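Local coordinates for SnoaL-like domain-containing protein (Silicibacter pomeroyi, PDB 3FLJ) that is of unknown function but has the cystatin-like fold of the SnoaL-like family, whose cone-shaped sheet and helices commonly enclose a ligand pocket, at residues A[65-68]-A[69-73]. Residues are numbered along the deposited sequence; the frame is centred on the assembly and turned at random.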
loop_
_atom_site.group_PDB
_atom_site.type_symbol
_atom_site.label_atom_id
_atom_site.label_comp_id
_atom_site.label_asym_id
_atom_site.label_seq_id
_atom_site.Cartn_x
_atom_site.Cartn_y
_atom_site.Cartn_z
ATOM N N ALA A 65 11.320 9.501 13.685
ATOM C CA ALA A 65 11.759 10.657 12.874
ATOM C C ALA A 65 13.106 10.359 12.172
ATOM O O ALA A 65 13.276 10.699 11.002
ATOM C CB ALA A 65 11.844 11.939 13.730
ATOM N N ALA A 66 14.030 9.718 12.900
ATOM C CA ALA A 66 15.333 9.275 12.367
ATOM C C ALA A 66 15.184 8.250 11.249
ATOM O O ALA A 66 15.847 8.370 10.221
ATOM C CB ALA A 66 16.230 8.726 13.483
ATOM N N VAL A 67 14.305 7.264 11.444
ATOM C CA VAL A 67 14.032 6.241 10.429
ATOM C C VAL A 67 13.432 6.894 9.183
ATOM O O VAL A 67 13.911 6.642 8.081
ATOM C CB VAL A 67 13.133 5.067 10.968
ATOM C CG1 VAL A 67 12.775 4.077 9.851
ATOM C CG2 VAL A 67 13.853 4.336 12.086
ATOM N N LEU A 68 12.427 7.759 9.366
ATOM C CA LEU A 68 11.782 8.464 8.239
ATOM C C LEU A 68 12.746 9.372 7.469
ATOM O O LEU A 68 12.638 9.467 6.238
ATOM C CB LEU A 68 10.538 9.242 8.699
ATOM C CG LEU A 68 9.341 8.383 9.134
ATOM C CD1 LEU A 68 8.310 9.245 9.885
ATOM C CD2 LEU A 68 8.687 7.675 7.923
ATOM N N GLY A 69 13.666 10.021 8.195
ATOM C CA GLY A 69 14.751 10.813 7.601
ATOM C C GLY A 69 15.604 9.972 6.652
ATOM O O GLY A 69 15.875 10.408 5.530
ATOM N N HIS A 70 15.977 8.759 7.092
ATOM C CA HIS A 70 16.734 7.807 6.250
ATOM C C HIS A 70 15.942 7.311 5.042
ATOM O O HIS A 70 16.518 7.186 3.968
ATOM C CB HIS A 70 17.275 6.615 7.055
ATOM C CG HIS A 70 18.436 6.966 7.933
ATOM N ND1 HIS A 70 19.636 7.402 7.420
ATOM C CD2 HIS A 70 18.590 6.929 9.277
ATOM C CE1 HIS A 70 20.482 7.628 8.411
ATOM N NE2 HIS A 70 19.870 7.351 9.550
ATOM N N VAL A 71 14.650 7.021 5.216
ATOM C CA VAL A 71 13.786 6.579 4.090
ATOM C C VAL A 71 13.733 7.669 3.008
ATOM O O VAL A 71 13.909 7.365 1.826
ATOM C CB VAL A 71 12.350 6.164 4.530
ATOM C CG1 VAL A 71 11.489 5.806 3.320
ATOM C CG2 VAL A 71 12.387 4.983 5.494
ATOM N N GLY A 72 13.515 8.918 3.436
ATOM C CA GLY A 72 13.505 10.098 2.552
ATOM C C GLY A 72 14.796 10.297 1.771
ATOM O O GLY A 72 14.757 10.706 0.608
ATOM N N GLN A 73 15.924 10.001 2.420
ATOM C CA GLN A 73 17.253 10.038 1.809
ATOM C C GLN A 73 17.439 8.958 0.730
ATOM O O GLN A 73 18.022 9.249 -0.320
ATOM C CB GLN A 73 18.346 9.868 2.875
ATOM C CG GLN A 73 18.509 11.054 3.835
ATOM C CD GLN A 73 19.576 12.050 3.428
ATOM O OE1 GLN A 73 19.970 12.150 2.259
ATOM N NE2 GLN A 73 20.067 12.791 4.410
#
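Gly69 gives its N-H to the carbonyl of Ala65, with 2.9 Å between Gly69 N and Ala65 O, the first of four consecutive i to i+4 bonds that make 65-68 and 69-73 one regular alpha-helix.

His70 follows, and it meets Ala66 twice. Its N bonds to Ala66 O at 3.2 Å, and the ring comes at the same oxygen obliquely, with His70 CD2 3.2 Å from Ala66 O. A chi1 of -74° sets CG beside the backbone N, on the side of the preceding turn, and chi2 of -64° brings CD2 round to Ala66 O. Both ring nitrogens find partners further on: NE2 bonds to Asp144 and ND1, weakly, to Arg140, which probably steadies the ring's rotation.

Val71 N reaches Val67 O at 3.0 Å. Val71 CG2, beside its own backbone N, comes within 3.4 Å of Val67 O, while the methyls Val67 CG1 and Val71 CG2 approach only to 4.5 Å, a loose apolar contact one turn apart. Gly72 completes the set, its N 3.0 Å from Leu68 O.

Helix 61-74 is surrounded by other helices and a strand. Val67, His70 and Val71 meet Met137 of helix 127-143, Ala66 and Val67 touch Phe147 of helix 147-150, and Leu68 packs on Ile39 of helix 36-40. The Leu68 side chain also lies about 4 Å from a bound unidentified molecule, which may mark a pocket. Through Phe49 of strand 47-50, touched by both Val67 and Leu68, the helix packs against the sheet of the cystatin-like fold.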